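Local coordinates for protein LbaCas13a H328A (C2c2) (Lachnospiraceae bacterium NK4A179, PDB 5WLH) that probably uses its CRISPR guide RNA to find and cut target RNA as a Cas13a (C2c2) ribonuclease with a composite nuclease site built from two HEPN domains, at residues Val506-Arg511 against Ile1114-Gln1119; Asn524-Leu529 against Ile1249-Tyr1254; Val598-Arg603 against Tyr1180-Pro1185. All coordinates share one frame; numbering follows the deposited sequence.

Contact 1 (Val506-Arg511 against Ile1114-Gln1119); sequences VAFAAR and IADELQ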
# COMPACT_ATOMS: atom_id res chain seq x y z
N VAL A 506 12.29 -5.99 10.51
CA VAL A 506 13.68 -6.44 10.70
C VAL A 506 14.62 -5.24 10.71
O VAL A 506 15.46 -5.10 11.60
CB VAL A 506 14.08 -7.47 9.62
CG1 VAL A 506 15.60 -7.81 9.72
CG2 VAL A 506 13.27 -8.72 9.77
N ALA A 507 14.46 -4.34 9.73
CA ALA A 507 15.30 -3.14 9.68
C ALA A 507 15.14 -2.29 10.93
O ALA A 507 16.13 -1.81 11.48
CB ALA A 507 14.97 -2.32 8.43
N PHE A 508 13.89 -2.09 11.40
CA PHE A 508 13.69 -1.26 12.58
C PHE A 508 14.23 -1.93 13.83
O PHE A 508 14.74 -1.25 14.73
CB PHE A 508 12.20 -0.92 12.77
CG PHE A 508 11.75 0.28 11.98
CD1 PHE A 508 12.14 1.56 12.36
CD2 PHE A 508 10.96 0.13 10.85
CE1 PHE A 508 11.73 2.68 11.62
CE2 PHE A 508 10.55 1.24 10.10
CZ PHE A 508 10.93 2.51 10.49
N ALA A 509 14.09 -3.25 13.93
CA ALA A 509 14.62 -3.94 15.09
C ALA A 509 16.13 -3.77 15.15
O ALA A 509 16.69 -3.51 16.22
CB ALA A 509 14.25 -5.42 15.05
N ALA A 510 16.79 -3.90 14.00
CA ALA A 510 18.23 -3.70 13.93
C ALA A 510 18.60 -2.28 14.32
O ALA A 510 19.53 -2.05 15.10
CB ALA A 510 18.74 -4.04 12.53
N ARG A 511 17.87 -1.30 13.78
CA ARG A 511 18.10 0.09 14.14
C ARG A 511 17.97 0.30 15.65
O ARG A 511 18.85 0.90 16.29
CB ARG A 511 17.11 1.00 13.40
CG ARG A 511 17.20 2.46 13.81
CD ARG A 511 18.64 2.96 13.62
NE ARG A 511 18.76 4.40 13.86
CZ ARG A 511 19.85 5.10 13.59
NH1 ARG A 511 20.93 4.49 13.08
NH2 ARG A 511 19.88 6.40 13.82
N ILE A 1114 5.17 9.24 12.79
CA ILE A 1114 5.04 9.68 11.41
C ILE A 1114 6.34 9.46 10.67
O ILE A 1114 6.36 8.96 9.54
CB ILE A 1114 4.59 11.15 11.33
CG1 ILE A 1114 3.12 11.26 11.75
CG2 ILE A 1114 4.73 11.66 9.90
CD1 ILE A 1114 2.64 12.69 12.07
N ALA A 1115 7.46 9.80 11.31
CA ALA A 1115 8.77 9.53 10.72
C ALA A 1115 8.98 8.03 10.52
O ALA A 1115 9.48 7.61 9.47
CB ALA A 1115 9.87 10.10 11.62
N ASP A 1116 8.61 7.22 11.51
CA ASP A 1116 8.68 5.77 11.32
C ASP A 1116 7.83 5.32 10.14
O ASP A 1116 8.19 4.37 9.43
CB ASP A 1116 8.23 5.04 12.58
CG ASP A 1116 9.23 5.12 13.70
OD1 ASP A 1116 10.40 5.46 13.42
OD2 ASP A 1116 8.83 4.84 14.85
N GLU A 1117 6.66 5.92 9.95
CA GLU A 1117 5.83 5.51 8.82
C GLU A 1117 6.43 5.97 7.50
O GLU A 1117 6.37 5.24 6.49
CB GLU A 1117 4.41 6.03 8.95
CG GLU A 1117 3.64 5.39 10.08
CD GLU A 1117 2.34 6.10 10.37
OE1 GLU A 1117 1.89 6.90 9.52
OE2 GLU A 1117 1.75 5.83 11.43
N LEU A 1118 6.99 7.18 7.46
CA LEU A 1118 7.66 7.60 6.24
C LEU A 1118 8.87 6.73 5.95
O LEU A 1118 9.12 6.35 4.79
CB LEU A 1118 8.10 9.06 6.35
CG LEU A 1118 6.92 10.03 6.46
CD1 LEU A 1118 7.45 11.40 6.83
CD2 LEU A 1118 6.14 10.07 5.16
N GLN A 1119 9.64 6.40 6.99
CA GLN A 1119 10.84 5.60 6.80
C GLN A 1119 10.46 4.17 6.48
O GLN A 1119 11.08 3.52 5.63
CB GLN A 1119 11.71 5.65 8.06
CG GLN A 1119 12.88 4.67 8.07
CD GLN A 1119 14.02 5.10 7.18
OE1 GLN A 1119 13.86 5.96 6.32
NE2 GLN A 1119 15.17 4.48 7.37
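Phe508 reaches out of the helix 486-517 and meets Asp1116 and Gln1119 on the helix 1106-1145, so that a single aromatic side chain bridges two helices. The backbones stand well apart: the nearest alpha carbons, those of Phe508 and Asp1116, are 8.7 Å from each other, a gap bridged by the Phe508 side chain. In a Cas13a this is plain interior packing between helices that probably belong to the two HEPN domains.

Phe508 contributes most of the buried surface, and it does so with the far end of its ring. CG lies anti to the carbonyl carbon (chi1 -85°), which directs CZ to the neighbouring helix, 3.5 Å from the backbone O of Asp1116. Next to it, CE1 of Phe508 lies 3.6 Å from OD1 of Asp1116. The ring and carboxylate planes are 69° apart, so the two groups do not stack; the ring atoms simply rest against one carboxylate oxygen and one carbonyl.

Gln1119, one turn further on, adds its aliphatic part to the contact at CZ. Its CG comes to 3.8 Å from Phe508 CZ, and its CB to 4.0 Å from the same atom. A bend at chi2 of 75° separates this aliphatic portion from the amide, whose NE2 donates to the backbone O of Ile1249. Hydrocarbon and amide thus serve different partners. Phe1252 also packs on Phe508, the two rings meeting edge-to-face, with CE1 of Phe508 3.6 Å from CE2 of Phe1252.

Contact 2 (Asn524-Leu529 against Ile1249-Tyr1254); sequences NSDFLL and IEHFRY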
# COMPACT_ATOMS: atom_id res chain seq x y z
N ASN A 524 30.84 1.52 7.78
CA ASN A 524 30.29 0.38 8.51
C ASN A 524 28.90 0.74 9.02
O ASN A 524 28.65 0.80 10.22
CB ASN A 524 31.18 -0.01 9.68
CG ASN A 524 32.58 -0.39 9.24
OD1 ASN A 524 32.83 -1.54 8.89
ND2 ASN A 524 33.49 0.58 9.24
N SER A 525 28.00 1.04 8.09
CA SER A 525 26.72 1.63 8.46
C SER A 525 25.62 0.60 8.68
O SER A 525 24.51 0.98 9.06
CB SER A 525 26.27 2.63 7.38
OG SER A 525 26.44 2.08 6.09
N ASP A 526 25.88 -0.68 8.45
CA ASP A 526 24.87 -1.72 8.62
C ASP A 526 25.22 -2.49 9.89
O ASP A 526 26.12 -3.33 9.89
CB ASP A 526 24.80 -2.62 7.39
CG ASP A 526 23.60 -3.57 7.43
OD1 ASP A 526 22.95 -3.69 8.49
OD2 ASP A 526 23.33 -4.21 6.40
N PHE A 527 24.49 -2.19 10.97
CA PHE A 527 24.67 -2.89 12.24
C PHE A 527 24.68 -4.40 12.07
O PHE A 527 25.51 -5.10 12.68
CB PHE A 527 23.55 -2.49 13.20
CG PHE A 527 23.53 -3.28 14.46
CD1 PHE A 527 24.61 -3.25 15.33
CD2 PHE A 527 22.43 -4.06 14.80
CE1 PHE A 527 24.61 -3.97 16.49
CE2 PHE A 527 22.42 -4.79 15.97
CZ PHE A 527 23.52 -4.75 16.82
N LEU A 528 23.76 -4.94 11.26
CA LEU A 528 23.63 -6.38 11.14
C LEU A 528 24.84 -7.04 10.48
O LEU A 528 25.01 -8.25 10.60
CB LEU A 528 22.39 -6.74 10.34
CG LEU A 528 21.09 -6.34 11.02
CD1 LEU A 528 19.88 -6.88 10.22
CD2 LEU A 528 21.07 -6.85 12.46
N LEU A 529 25.66 -6.28 9.78
CA LEU A 529 26.82 -6.87 9.13
C LEU A 529 28.09 -6.75 9.95
O LEU A 529 29.15 -7.20 9.50
CB LEU A 529 27.00 -6.25 7.74
CG LEU A 529 25.83 -6.57 6.81
CD1 LEU A 529 26.14 -6.12 5.41
CD2 LEU A 529 25.48 -8.09 6.86
N ILE A 1249 18.74 4.79 3.01
CA ILE A 1249 17.47 4.56 3.70
C ILE A 1249 17.61 3.43 4.71
O ILE A 1249 17.30 3.59 5.90
CB ILE A 1249 16.37 4.24 2.67
CG1 ILE A 1249 16.11 5.45 1.77
CG2 ILE A 1249 15.10 3.80 3.39
CD1 ILE A 1249 15.40 5.06 0.48
N GLU A 1250 18.04 2.26 4.24
CA GLU A 1250 17.96 1.09 5.10
C GLU A 1250 18.95 1.16 6.26
O GLU A 1250 18.73 0.52 7.30
CB GLU A 1250 18.18 -0.20 4.31
CG GLU A 1250 17.82 -1.42 5.16
CD GLU A 1250 17.50 -2.64 4.34
OE1 GLU A 1250 17.65 -2.58 3.11
OE2 GLU A 1250 17.07 -3.66 4.94
N HIS A 1251 20.04 1.89 6.09
CA HIS A 1251 20.97 2.09 7.19
C HIS A 1251 20.64 3.30 8.03
O HIS A 1251 21.45 3.67 8.89
CB HIS A 1251 22.40 2.22 6.66
CG HIS A 1251 22.82 1.05 5.84
ND1 HIS A 1251 23.81 1.13 4.88
CD2 HIS A 1251 22.39 -0.23 5.83
CE1 HIS A 1251 23.97 -0.05 4.32
NE2 HIS A 1251 23.11 -0.90 4.87
N PHE A 1252 19.48 3.94 7.79
CA PHE A 1252 19.01 5.00 8.66
C PHE A 1252 20.01 6.16 8.71
O PHE A 1252 20.14 6.82 9.74
CB PHE A 1252 18.71 4.46 10.07
CG PHE A 1252 17.46 3.58 10.13
CD1 PHE A 1252 17.47 2.29 9.60
CD2 PHE A 1252 16.29 4.07 10.67
CE1 PHE A 1252 16.32 1.50 9.64
CE2 PHE A 1252 15.12 3.28 10.71
CZ PHE A 1252 15.14 2.00 10.19
N ARG A 1253 20.71 6.40 7.60
CA ARG A 1253 21.75 7.44 7.59
C ARG A 1253 21.15 8.83 7.77
O ARG A 1253 21.82 9.72 8.29
CB ARG A 1253 22.55 7.38 6.28
CG ARG A 1253 23.19 6.04 5.99
CD ARG A 1253 24.21 5.67 7.06
NE ARG A 1253 25.15 6.77 7.32
CZ ARG A 1253 25.82 6.92 8.45
NH1 ARG A 1253 25.66 6.06 9.45
NH2 ARG A 1253 26.65 7.95 8.60
N TYR A 1254 19.90 9.02 7.33
CA TYR A 1254 19.25 10.32 7.53
C TYR A 1254 19.35 10.77 8.97
O TYR A 1254 19.57 11.96 9.25
CB TYR A 1254 17.78 10.21 7.12
CG TYR A 1254 16.92 11.35 7.60
CD1 TYR A 1254 16.88 12.55 6.91
CD2 TYR A 1254 16.11 11.21 8.71
CE1 TYR A 1254 16.08 13.59 7.33
CE2 TYR A 1254 15.28 12.24 9.14
CZ TYR A 1254 15.28 13.43 8.44
OH TYR A 1254 14.47 14.46 8.86
O HOH W 1 23.88 3.66 9.98
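His1251 lies against Ser525 and Asp526, where the end of the helix 1239-1250 meets the loop that follows the helix 486-517. Together with Arg1246 it has the R-x4-H spacing of HEPN ribonucleases, which makes it a probable member of a nuclease site. A Schellman motif ends its helix, with Phe1252 at positive phi as the C-prime residue.

Followed outward, the histidine side chain touches something at every step. Its CB is 3.4 Å from Ser525 O, and CG is only slightly farther from that carbonyl oxygen. With CG anti to the carbonyl carbon (chi1 -56°), the ring slides beneath the loop backbone: Ser525 C and Asp526 CA both sit over one face, towards its rim. ND1 comes within 3.0 Å of Ser525 OG, and CE1 also lies near that oxygen, while CD2 is 3.7 Å from Asp526 CB. At the tip, His1251 NE2 is 3.5 Å from Asp526 CB. It also lies 3.7 Å from Asp526 OD2. That carboxylate is engaged elsewhere, OD2 in a salt bridge with Arg603 and OD1 in an Asx turn with Leu528 N.

Replacing His1251 by an alanine would probably open a gap beneath Ser525 and Asp526 and deprive Ser525 OG of its polar neighbour ND1.

A water ties the backbones together, donating to Ser525 O at 2.9 Å and His1251 O at 2.7 Å. Arg1253 NH1 donates to that water in plane and so helps hold it. The chemistry implies that packing against Ser525 and Asp526 helps to place the imidazole, that one water serves both carbonyls, and that Asp526 links this histidine's surroundings to the arginine of the other R-x4-H sequence.

Contact 3 (Val598-Arg603 against Tyr1180-Pro1185); sequences VIYSMR and YINGLP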
# COMPACT_ATOMS: atom_id res chain seq x y z
N VAL A 598 20.22 -13.11 15.53
CA VAL A 598 18.82 -13.48 15.39
C VAL A 598 18.14 -12.58 14.38
O VAL A 598 17.45 -13.05 13.47
CB VAL A 598 18.09 -13.42 16.74
CG1 VAL A 598 16.62 -13.78 16.52
CG2 VAL A 598 18.73 -14.36 17.74
N ILE A 599 18.34 -11.27 14.53
CA ILE A 599 17.65 -10.32 13.66
C ILE A 599 18.12 -10.51 12.23
O ILE A 599 17.31 -10.57 11.30
CB ILE A 599 17.89 -8.87 14.14
CG1 ILE A 599 17.25 -8.66 15.51
CG2 ILE A 599 17.33 -7.83 13.12
CD1 ILE A 599 17.71 -7.37 16.18
N TYR A 600 19.44 -10.61 12.04
CA TYR A 600 20.00 -10.79 10.71
C TYR A 600 19.42 -12.04 10.04
O TYR A 600 19.18 -12.04 8.84
CB TYR A 600 21.52 -10.89 10.77
CG TYR A 600 22.10 -11.19 9.42
CD1 TYR A 600 22.18 -10.19 8.45
CD2 TYR A 600 22.53 -12.47 9.09
CE1 TYR A 600 22.67 -10.46 7.19
CE2 TYR A 600 23.03 -12.75 7.84
CZ TYR A 600 23.10 -11.75 6.90
OH TYR A 600 23.58 -12.04 5.67
N SER A 601 19.19 -13.10 10.81
CA SER A 601 18.71 -14.34 10.22
C SER A 601 17.32 -14.18 9.62
O SER A 601 16.93 -14.99 8.78
CB SER A 601 18.71 -15.48 11.24
OG SER A 601 17.70 -15.32 12.21
N MET A 602 16.59 -13.14 10.01
CA MET A 602 15.30 -12.87 9.41
C MET A 602 15.40 -11.99 8.17
O MET A 602 14.43 -11.90 7.42
CB MET A 602 14.36 -12.22 10.43
CG MET A 602 12.89 -12.52 10.17
SD MET A 602 11.85 -12.10 11.57
CE MET A 602 10.51 -13.24 11.27
N ARG A 603 16.53 -11.34 7.95
CA ARG A 603 16.66 -10.51 6.76
C ARG A 603 16.82 -11.39 5.53
O ARG A 603 17.63 -12.32 5.53
CB ARG A 603 17.83 -9.54 6.88
CG ARG A 603 17.75 -8.40 5.86
CD ARG A 603 18.51 -7.19 6.36
NE ARG A 603 19.92 -7.37 6.06
CZ ARG A 603 20.87 -6.49 6.38
NH1 ARG A 603 22.13 -6.74 6.06
NH2 ARG A 603 20.57 -5.38 7.03
N TYR A 1180 19.65 -13.45 -3.16
CA TYR A 1180 18.59 -12.77 -2.43
C TYR A 1180 18.03 -13.57 -1.27
O TYR A 1180 17.12 -13.07 -0.59
CB TYR A 1180 17.45 -12.44 -3.40
CG TYR A 1180 17.92 -11.55 -4.53
CD1 TYR A 1180 18.09 -10.19 -4.33
CD2 TYR A 1180 18.21 -12.08 -5.78
CE1 TYR A 1180 18.52 -9.37 -5.36
CE2 TYR A 1180 18.66 -11.26 -6.82
CZ TYR A 1180 18.80 -9.91 -6.60
OH TYR A 1180 19.25 -9.09 -7.61
N ILE A 1181 18.49 -14.79 -1.04
CA ILE A 1181 17.91 -15.66 -0.02
C ILE A 1181 18.97 -15.95 1.03
O ILE A 1181 20.00 -16.57 0.73
CB ILE A 1181 17.35 -16.95 -0.62
CG1 ILE A 1181 16.17 -16.64 -1.53
CG2 ILE A 1181 16.89 -17.91 0.50
CD1 ILE A 1181 15.80 -17.82 -2.44
N ASN A 1182 18.73 -15.46 2.24
CA ASN A 1182 19.59 -15.72 3.38
C ASN A 1182 19.59 -17.21 3.65
O ASN A 1182 18.54 -17.80 3.90
CB ASN A 1182 19.08 -14.96 4.60
CG ASN A 1182 20.12 -14.79 5.69
OD1 ASN A 1182 21.13 -15.50 5.74
ND2 ASN A 1182 19.88 -13.83 6.58
N GLY A 1183 20.77 -17.83 3.59
CA GLY A 1183 20.89 -19.25 3.84
C GLY A 1183 21.08 -20.09 2.60
O GLY A 1183 21.31 -21.30 2.72
N LEU A 1184 20.99 -19.51 1.41
CA LEU A 1184 21.17 -20.26 0.18
C LEU A 1184 22.61 -20.10 -0.28
O LEU A 1184 23.02 -18.97 -0.61
CB LEU A 1184 20.20 -19.76 -0.89
CG LEU A 1184 19.96 -20.60 -2.14
CD1 LEU A 1184 19.62 -22.07 -1.78
CD2 LEU A 1184 18.84 -19.97 -2.96
N PRO A 1185 23.40 -21.17 -0.30
CA PRO A 1185 24.81 -21.05 -0.72
C PRO A 1185 24.97 -20.56 -2.15
O PRO A 1185 24.17 -20.86 -3.03
CB PRO A 1185 25.33 -22.48 -0.59
CG PRO A 1185 24.47 -23.10 0.48
CD PRO A 1185 23.10 -22.50 0.26
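Asn1182 points its amide nitrogen at one face of the Tyr600 ring and bonds to the carbonyl of Arg603. It occupies the second position of a type II beta turn from Ile1181 to Leu1184, and the turn docks on the C-terminal end of the helix 588-602. Gly1183 follows at positive phi, where a beta carbon would collide with the preceding carbonyl oxygen. Arg603 begins an R-x4-H sequence of the kind that marks HEPN ribonucleases.

Asn1182 supplies most of the buried surface. Its CG lies anti to the backbone N (chi1 -161°), carrying the amide straight out of the turn to the helix end. ND2 donates to Arg603 O at 2.9 Å with an N-H...O angle of 155°; the donor lies in the carbonyl plane and the acceptor close to the plane of the amide, as expected of a well-formed bond. ND2 is also 3.0 Å from Tyr600 O, but the angle there is too poor for a bond, and that oxygen instead accepts from Arg603 N at 2.9 Å.

Tyr600 is likewise extended from its backbone N, which brings one ring face over ND2 of Asn1182, 3.6 Å from CE2 of Tyr600 and towards the rim. Ring and amide planes are 65° apart, so the amide nitrogen is presented to the face without stacking. The Tyr600 hydroxyl is hydrogen-bonded to the backbone O of Lys1202. Arg603 gives its carbonyl to the turn while its guanidinium runs the other way, with NH1 at the edge of the Tyr600 ring, where it is held by the salt bridge to Asp526. Beside them, Ser601 turns its hydroxyl back on its own helix, OG donating to Val598 O at 2.6 Å.

In the fold
The first segments follow one another along the chain as 506-511, 524-529 and 598-603; the second segments follow in the order 1114-1119 (contact 1), 1180-1185 (contact 3) and 1249-1254 (contact 2). Contact 1 therefore crosses the other two, while both segments of contact 3 lie between those of contact 2. The centres of contacts 1 and 2 are about 11 Å apart, those of contacts 2 and 3 about 17 Å, and those of contacts 1 and 3 about 19 Å. Helix 486-517 packs on helix 588-602 through Val506 and Ile599, and Gln1119 and Asp526 tie contact 2 to its neighbours. Distant residues thus converge, consistent with two HEPN domains joining around their R-x4-H motifs.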